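Local coordinates for beta2-microglobulin (PDB 7CPO), which forms the immunoglobulin-like light chain of the green anole MHC class I molecule and probably stabilises its heavy chain for peptide presentation, at residues P45-D53 against E63-I71; T1-R12 against T22-P32. All coordinates share one frame; numbering follows the deposited sequence.

Contact 1 of 2, residues P45-D53 against E63-I71; sequences PMENVQQSD and ERLVYAKVI
Gln50 CB lies over one face of the Tyr67 ring, 3.8 Å from the ring centroid and displaced toward the rim beside CZ and CE1. Tyr67 CG sits between its own backbone N and carbonyl carbon (chi1 61°), which brings the ring across to the neighbouring strand. The Arg64 guanidinium carries the Gln51 amide nitrogen NE2 over one face, the two planes 26° apart, while at its edge NH1 donates in plane to Ser52 O at 2.7 Å. Bends at chi2 and chi3 fold the arginine back to that carbonyl. With an alanine here, Ser52 O would probably lose this donor and the Gln51 amide the flat group it lies on. Ser52 is gripped twice more: its N donates to Leu65 O (2.9 Å), and its OG accepts from Leu65 N (3.2 Å). Gln50 and Tyr67 exchange backbone bonds in both directions. On the face away from Gln50 and Tyr67, Val49 CG1 meets Val66 CG1 at 3.7 Å, and farther along Met46 CE rests on Val70 CG2, toward the core shared with Leu39 of strand 36-41. Together the segments form an antiparallel hairpin at the edge of one sheet of the immunoglobulin C1-set sandwich.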
# COMPACT_ATOMS: atom_id res chain seq x y z
N PRO B 45 -4.91 24.95 4.80
CA PRO B 45 -4.19 23.72 5.18
C PRO B 45 -4.31 23.43 6.67
O PRO B 45 -4.14 24.31 7.51
CB PRO B 45 -2.74 24.02 4.79
CG PRO B 45 -2.87 24.97 3.64
CD PRO B 45 -4.07 25.84 3.98
N MET B 46 -4.61 22.17 6.99
CA MET B 46 -4.72 21.75 8.39
C MET B 46 -3.34 21.69 9.04
O MET B 46 -2.32 21.57 8.36
CB MET B 46 -5.39 20.37 8.47
CG MET B 46 -6.76 20.30 7.79
SD MET B 46 -7.62 18.72 7.96
CE MET B 46 -8.01 18.71 9.72
N GLU B 47 -3.31 21.81 10.36
CA GLU B 47 -2.05 21.61 11.06
C GLU B 47 -1.99 20.17 11.56
O GLU B 47 -2.97 19.41 11.47
CB GLU B 47 -1.90 22.60 12.22
CG GLU B 47 -1.87 24.11 11.87
CD GLU B 47 -2.63 24.95 12.90
OE1 GLU B 47 -2.56 24.60 14.10
OE2 GLU B 47 -3.29 25.95 12.53
N ASN B 48 -0.84 19.76 12.09
CA ASN B 48 -0.70 18.48 12.80
C ASN B 48 -1.03 17.30 11.90
O ASN B 48 -1.74 16.37 12.27
CB ASN B 48 -1.59 18.48 14.03
CG ASN B 48 -1.06 19.37 15.12
OD1 ASN B 48 -1.72 19.59 16.12
ND2 ASN B 48 0.15 19.90 14.93
N VAL B 49 -0.49 17.34 10.74
CA VAL B 49 -0.78 16.40 9.68
C VAL B 49 0.27 15.30 9.68
O VAL B 49 1.46 15.55 9.90
CB VAL B 49 -0.81 17.15 8.34
CG1 VAL B 49 -1.02 16.20 7.20
CG2 VAL B 49 -1.89 18.24 8.38
N GLN B 50 -0.17 14.06 9.43
CA GLN B 50 0.73 12.92 9.36
C GLN B 50 0.66 12.28 7.98
O GLN B 50 -0.37 12.36 7.30
CB GLN B 50 0.36 11.88 10.39
CG GLN B 50 0.30 12.44 11.78
CD GLN B 50 1.26 11.76 12.69
OE1 GLN B 50 0.91 10.78 13.35
NE2 GLN B 50 2.50 12.25 12.73
N GLN B 51 1.75 11.62 7.58
CA GLN B 51 1.78 10.91 6.30
C GLN B 51 2.57 9.60 6.41
O GLN B 51 3.66 9.56 6.98
CB GLN B 51 2.36 11.79 5.20
CG GLN B 51 3.86 11.85 5.11
CD GLN B 51 4.31 12.49 3.82
OE1 GLN B 51 3.57 13.29 3.25
NE2 GLN B 51 5.51 12.14 3.36
N SER B 52 2.01 8.54 5.84
CA SER B 52 2.63 7.23 5.84
C SER B 52 3.87 7.22 4.95
O SER B 52 4.07 8.08 4.09
CB SER B 52 1.65 6.17 5.32
OG SER B 52 1.52 6.32 3.92
N ASP B 53 4.69 6.19 5.15
CA ASP B 53 5.82 5.99 4.26
C ASP B 53 5.34 5.60 2.86
O ASP B 53 4.16 5.30 2.63
CB ASP B 53 6.78 4.95 4.84
CG ASP B 53 7.37 5.39 6.18
OD1 ASP B 53 7.42 4.56 7.12
OD2 ASP B 53 7.77 6.57 6.29
N GLU B 63 1.60 4.35 -3.45
CA GLU B 63 0.51 4.64 -2.52
C GLU B 63 1.02 5.58 -1.44
O GLU B 63 2.19 5.52 -1.03
CB GLU B 63 -0.06 3.39 -1.83
CG GLU B 63 -0.04 2.13 -2.65
CD GLU B 63 -0.28 0.88 -1.81
OE1 GLU B 63 0.30 0.78 -0.70
OE2 GLU B 63 -1.06 0.01 -2.26
N ARG B 64 0.12 6.44 -0.95
CA ARG B 64 0.46 7.42 0.07
C ARG B 64 -0.79 7.81 0.84
O ARG B 64 -1.82 8.15 0.24
CB ARG B 64 1.10 8.67 -0.55
CG ARG B 64 1.40 9.79 0.44
CD ARG B 64 2.69 9.53 1.19
NE ARG B 64 3.85 9.76 0.35
CZ ARG B 64 5.11 9.56 0.74
NH1 ARG B 64 5.36 9.11 1.96
NH2 ARG B 64 6.11 9.81 -0.10
N LEU B 65 -0.70 7.77 2.17
CA LEU B 65 -1.80 8.13 3.05
C LEU B 65 -1.42 9.37 3.85
O LEU B 65 -0.28 9.49 4.31
CB LEU B 65 -2.14 6.98 3.99
CG LEU B 65 -3.24 7.30 5.01
CD1 LEU B 65 -4.63 7.43 4.34
CD2 LEU B 65 -3.24 6.23 6.08
N VAL B 66 -2.37 10.29 3.98
CA VAL B 66 -2.18 11.57 4.65
C VAL B 66 -3.37 11.80 5.55
O VAL B 66 -4.52 11.64 5.11
CB VAL B 66 -2.04 12.73 3.64
CG1 VAL B 66 -1.77 14.03 4.36
CG2 VAL B 66 -0.91 12.43 2.63
N TYR B 67 -3.13 12.14 6.81
CA TYR B 67 -4.25 12.22 7.73
C TYR B 67 -3.94 13.17 8.88
O TYR B 67 -2.79 13.58 9.09
CB TYR B 67 -4.63 10.83 8.26
CG TYR B 67 -3.53 10.13 9.02
CD1 TYR B 67 -3.45 10.22 10.40
CD2 TYR B 67 -2.58 9.37 8.35
CE1 TYR B 67 -2.43 9.58 11.10
CE2 TYR B 67 -1.55 8.73 9.05
CZ TYR B 67 -1.49 8.84 10.42
OH TYR B 67 -0.47 8.20 11.11
N ALA B 68 -5.00 13.53 9.60
CA ALA B 68 -4.92 14.48 10.71
C ALA B 68 -6.14 14.31 11.59
O ALA B 68 -7.23 14.03 11.10
CB ALA B 68 -4.83 15.93 10.21
N LYS B 69 -5.93 14.45 12.89
CA LYS B 69 -7.05 14.44 13.82
C LYS B 69 -7.83 15.74 13.68
O LYS B 69 -7.28 16.79 13.32
CB LYS B 69 -6.56 14.25 15.26
CG LYS B 69 -6.18 12.81 15.62
CD LYS B 69 -6.13 12.58 17.14
CE LYS B 69 -5.06 13.46 17.82
NZ LYS B 69 -3.86 12.69 18.30
N VAL B 70 -9.13 15.66 13.93
CA VAL B 70 -10.01 16.81 13.74
C VAL B 70 -11.30 16.54 14.51
O VAL B 70 -11.63 15.40 14.81
CB VAL B 70 -10.29 17.07 12.24
CG1 VAL B 70 -11.34 16.10 11.71
CG2 VAL B 70 -10.72 18.51 12.04
N ILE B 71 -12.01 17.61 14.86
CA ILE B 71 -13.28 17.54 15.57
C ILE B 71 -14.35 18.14 14.67
O ILE B 71 -14.42 19.37 14.52
CB ILE B 71 -13.22 18.25 16.92
CG1 ILE B 71 -12.01 17.78 17.73
CG2 ILE B 71 -14.49 17.99 17.71
CD1 ILE B 71 -12.02 18.31 19.16

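Contact 2 of 2, residues T1-R12 against T22-P32; sequences TQKAPSVQVYFR and TFHCYAESFHP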
# COMPACT_ATOMS: atom_id res chain seq x y z
N THR B 1 3.15 5.05 -18.85
CA THR B 1 4.21 5.01 -17.84
C THR B 1 4.02 6.09 -16.78
O THR B 1 4.31 5.86 -15.60
CB THR B 1 5.60 5.17 -18.47
OG1 THR B 1 5.70 4.32 -19.62
CG2 THR B 1 6.67 4.80 -17.46
N GLN B 2 3.58 7.27 -17.20
CA GLN B 2 3.01 8.23 -16.27
C GLN B 2 1.59 7.81 -15.96
O GLN B 2 0.84 7.41 -16.86
CB GLN B 2 3.01 9.64 -16.85
CG GLN B 2 4.38 10.28 -16.92
CD GLN B 2 4.29 11.79 -16.78
OE1 GLN B 2 5.01 12.38 -15.97
NE2 GLN B 2 3.41 12.41 -17.56
N LYS B 3 1.22 7.86 -14.69
CA LYS B 3 -0.09 7.42 -14.26
C LYS B 3 -0.64 8.39 -13.23
O LYS B 3 0.08 8.82 -12.33
CB LYS B 3 -0.04 5.99 -13.69
CG LYS B 3 0.31 4.95 -14.75
CD LYS B 3 0.93 3.70 -14.14
CE LYS B 3 1.54 2.79 -15.19
NZ LYS B 3 1.48 1.36 -14.77
N ALA B 4 -1.89 8.73 -13.37
CA ALA B 4 -2.50 9.73 -12.52
C ALA B 4 -2.99 9.08 -11.23
O ALA B 4 -3.32 7.89 -11.20
CB ALA B 4 -3.66 10.41 -13.23
N PRO B 5 -3.04 9.83 -10.14
CA PRO B 5 -3.52 9.27 -8.87
C PRO B 5 -5.02 9.00 -8.87
O PRO B 5 -5.81 9.81 -9.35
CB PRO B 5 -3.13 10.34 -7.84
CG PRO B 5 -2.88 11.57 -8.62
CD PRO B 5 -2.33 11.11 -9.93
N SER B 6 -5.39 7.85 -8.32
CA SER B 6 -6.75 7.60 -7.83
C SER B 6 -6.79 7.98 -6.36
O SER B 6 -5.97 7.51 -5.57
CB SER B 6 -7.14 6.13 -8.00
OG SER B 6 -7.20 5.78 -9.36
N VAL B 7 -7.74 8.84 -6.00
CA VAL B 7 -7.73 9.52 -4.71
C VAL B 7 -9.06 9.28 -4.00
O VAL B 7 -10.10 9.10 -4.65
CB VAL B 7 -7.43 11.03 -4.90
CG1 VAL B 7 -7.48 11.81 -3.56
CG2 VAL B 7 -6.09 11.19 -5.57
N GLN B 8 -9.03 9.27 -2.67
CA GLN B 8 -10.21 9.04 -1.86
C GLN B 8 -10.04 9.74 -0.53
O GLN B 8 -8.96 9.70 0.06
CB GLN B 8 -10.45 7.54 -1.67
CG GLN B 8 -11.61 7.16 -0.81
CD GLN B 8 -12.21 5.83 -1.22
OE1 GLN B 8 -12.86 5.73 -2.26
NE2 GLN B 8 -11.98 4.79 -0.41
N VAL B 9 -11.10 10.40 -0.06
CA VAL B 9 -11.10 11.11 1.21
C VAL B 9 -12.18 10.52 2.10
O VAL B 9 -13.25 10.12 1.63
CB VAL B 9 -11.33 12.63 1.00
CG1 VAL B 9 -10.20 13.22 0.16
CG2 VAL B 9 -12.70 12.90 0.38
N TYR B 10 -11.91 10.46 3.41
CA TYR B 10 -12.84 9.81 4.33
C TYR B 10 -12.43 10.14 5.76
O TYR B 10 -11.29 10.52 6.02
CB TYR B 10 -12.87 8.29 4.12
CG TYR B 10 -11.48 7.67 4.04
CD1 TYR B 10 -10.92 7.03 5.14
CD2 TYR B 10 -10.72 7.76 2.87
CE1 TYR B 10 -9.63 6.48 5.08
CE2 TYR B 10 -9.44 7.23 2.80
CZ TYR B 10 -8.91 6.59 3.90
OH TYR B 10 -7.64 6.06 3.81
N PHE B 11 -13.40 9.99 6.67
CA PHE B 11 -13.20 9.97 8.11
C PHE B 11 -13.09 8.53 8.60
O PHE B 11 -13.61 7.61 7.97
CB PHE B 11 -14.37 10.62 8.85
CG PHE B 11 -14.42 12.11 8.78
CD1 PHE B 11 -13.27 12.86 8.91
CD2 PHE B 11 -15.63 12.76 8.62
CE1 PHE B 11 -13.33 14.24 8.86
CE2 PHE B 11 -15.69 14.13 8.56
CZ PHE B 11 -14.54 14.87 8.68
N ARG B 12 -12.45 8.36 9.76
CA ARG B 12 -12.40 7.03 10.36
C ARG B 12 -13.80 6.59 10.81
O ARG B 12 -14.18 5.42 10.61
CB ARG B 12 -11.42 7.00 11.54
CG ARG B 12 -11.59 5.80 12.48
CD ARG B 12 -11.20 4.49 11.78
NE ARG B 12 -11.28 3.32 12.66
CZ ARG B 12 -12.39 2.63 12.85
NH1 ARG B 12 -13.51 3.00 12.25
NH2 ARG B 12 -12.41 1.57 13.65
N THR B 22 -10.73 11.20 12.58
CA THR B 22 -9.52 11.33 11.78
C THR B 22 -9.91 11.49 10.33
O THR B 22 -10.70 10.70 9.80
CB THR B 22 -8.60 10.12 11.95
OG1 THR B 22 -8.33 9.93 13.33
CG2 THR B 22 -7.29 10.34 11.19
N PHE B 23 -9.39 12.53 9.71
CA PHE B 23 -9.62 12.82 8.31
C PHE B 23 -8.46 12.25 7.51
O PHE B 23 -7.30 12.51 7.84
CB PHE B 23 -9.73 14.33 8.10
CG PHE B 23 -9.95 14.74 6.67
CD1 PHE B 23 -11.01 14.23 5.94
CD2 PHE B 23 -9.11 15.66 6.07
CE1 PHE B 23 -11.22 14.62 4.63
CE2 PHE B 23 -9.31 16.06 4.76
CZ PHE B 23 -10.37 15.54 4.04
N HIS B 24 -8.76 11.48 6.46
CA HIS B 24 -7.75 10.84 5.63
C HIS B 24 -7.87 11.28 4.19
O HIS B 24 -8.97 11.47 3.67
CB HIS B 24 -7.86 9.31 5.64
CG HIS B 24 -7.92 8.69 7.01
ND1 HIS B 24 -9.06 8.72 7.79
CD2 HIS B 24 -6.99 7.99 7.71
CE1 HIS B 24 -8.83 8.07 8.92
NE2 HIS B 24 -7.58 7.63 8.90
N CYS B 25 -6.72 11.40 3.52
CA CYS B 25 -6.66 11.50 2.07
C CYS B 25 -5.68 10.45 1.56
O CYS B 25 -4.53 10.39 2.02
CB CYS B 25 -6.28 12.91 1.62
SG CYS B 25 -6.18 13.07 -0.19
N TYR B 26 -6.12 9.64 0.61
CA TYR B 26 -5.38 8.47 0.17
C TYR B 26 -5.26 8.47 -1.35
O TYR B 26 -6.27 8.61 -2.05
CB TYR B 26 -6.05 7.19 0.65
CG TYR B 26 -5.36 5.93 0.22
CD1 TYR B 26 -4.09 5.60 0.69
CD2 TYR B 26 -5.97 5.06 -0.67
CE1 TYR B 26 -3.46 4.44 0.28
CE2 TYR B 26 -5.34 3.90 -1.09
CZ TYR B 26 -4.09 3.60 -0.61
OH TYR B 26 -3.46 2.45 -1.02
N ALA B 27 -4.04 8.32 -1.84
CA ALA B 27 -3.75 8.32 -3.26
C ALA B 27 -3.05 7.03 -3.61
O ALA B 27 -2.21 6.54 -2.85
CB ALA B 27 -2.87 9.50 -3.66
N GLU B 28 -3.38 6.47 -4.76
CA GLU B 28 -2.79 5.21 -5.19
C GLU B 28 -2.79 5.18 -6.71
O GLU B 28 -3.38 6.04 -7.37
CB GLU B 28 -3.54 4.02 -4.58
CG GLU B 28 -4.93 3.74 -5.14
CD GLU B 28 -5.44 2.36 -4.74
OE1 GLU B 28 -4.86 1.76 -3.82
OE2 GLU B 28 -6.43 1.86 -5.33
N SER B 29 -2.07 4.20 -7.25
CA SER B 29 -2.06 3.90 -8.68
C SER B 29 -1.35 4.96 -9.52
O SER B 29 -1.57 5.04 -10.72
CB SER B 29 -3.48 3.67 -9.19
OG SER B 29 -4.11 2.65 -8.43
N PHE B 30 -0.46 5.77 -8.93
CA PHE B 30 0.21 6.84 -9.67
C PHE B 30 1.69 6.54 -9.86
O PHE B 30 2.28 5.67 -9.21
CB PHE B 30 0.03 8.19 -8.97
CG PHE B 30 0.55 8.23 -7.54
CD1 PHE B 30 1.84 8.66 -7.27
CD2 PHE B 30 -0.26 7.83 -6.48
CE1 PHE B 30 2.31 8.69 -5.96
CE2 PHE B 30 0.21 7.85 -5.18
CZ PHE B 30 1.49 8.29 -4.92
N HIS B 31 2.29 7.30 -10.77
CA HIS B 31 3.69 7.18 -11.10
C HIS B 31 4.12 8.42 -11.87
O HIS B 31 3.35 8.91 -12.70
CB HIS B 31 3.93 5.92 -11.94
CG HIS B 31 5.34 5.43 -11.87
ND1 HIS B 31 6.39 6.08 -12.49
CD2 HIS B 31 5.88 4.36 -11.23
CE1 HIS B 31 7.51 5.43 -12.24
NE2 HIS B 31 7.23 4.39 -11.47
N PRO B 32 5.31 8.99 -11.61
CA PRO B 32 6.36 8.72 -10.61
C PRO B 32 5.87 9.01 -9.18
O PRO B 32 4.75 9.48 -9.04
CB PRO B 32 7.48 9.67 -11.03
CG PRO B 32 6.76 10.80 -11.68
CD PRO B 32 5.67 10.14 -12.46
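Tyr10 and His24 face each other as a hydrogen-bonded antiparallel pair, with His24 CB over the face of the phenol ring, 3.6 Å from its centroid. The ring planes lie within 7° of parallel, but the offset leaves little of one ring above the other. Tyr10 O accepts the backbone bond from His24 N (2.7 Å) and a weak second one from His24 ND1 (3.4 Å), which, with the NE2 bond to Ser239 N of the MHC class I heavy chain, may help set the imidazole's rotation. Tyr26 CB meets the phenol at its edge. On the other face, Phe11 CE1 touches Phe23 CB, the rings oblique, and Cys25 SG, anti to the backbone N (chi1 179°), lies against Val7 CG1 (3.8 Å) and Val9 CG1. Paired backbone bonds at Ser6-Glu28 and Gln8-Tyr26 hold these side chains in register, and past Ser29 the Lys3-His31 bridge resumes the pairing. Farther out, a disulfide joins Cys25 to Cys80 of the second sheet. Tyr10 OH bonds Pro237 O and Arg12 forms a salt bridge with Asp240, both of that heavy chain. Because heavy-chain Ser239 N can only donate, NE2 probably accepts and ND1 carries the proton, consistent with a neutral imidazole.

Contacts 1 and 2 belong to one four-stranded sheet and follow one another along the chain, their centres about 13 Å apart. Strands 22-28 and 63-70 are neighbours within it, so the two hairpins are sewn together by probable backbone hydrogen bonds from Cys25 N to Val66 O (2.7 Å) and from Phe23 N to Ala68 O (3.0 Å). Side chains continue the seam: Leu65 CD1 packs on Tyr10 OH at 3.4 Å. Segments 1-12 and 45-53 thus flank the central pair on its outer sides. Both contacts reach the MHC class I heavy chain, whose Pro237 and Ser239 each touch residues of both, while Asp53 bonds Ser37 of that chain.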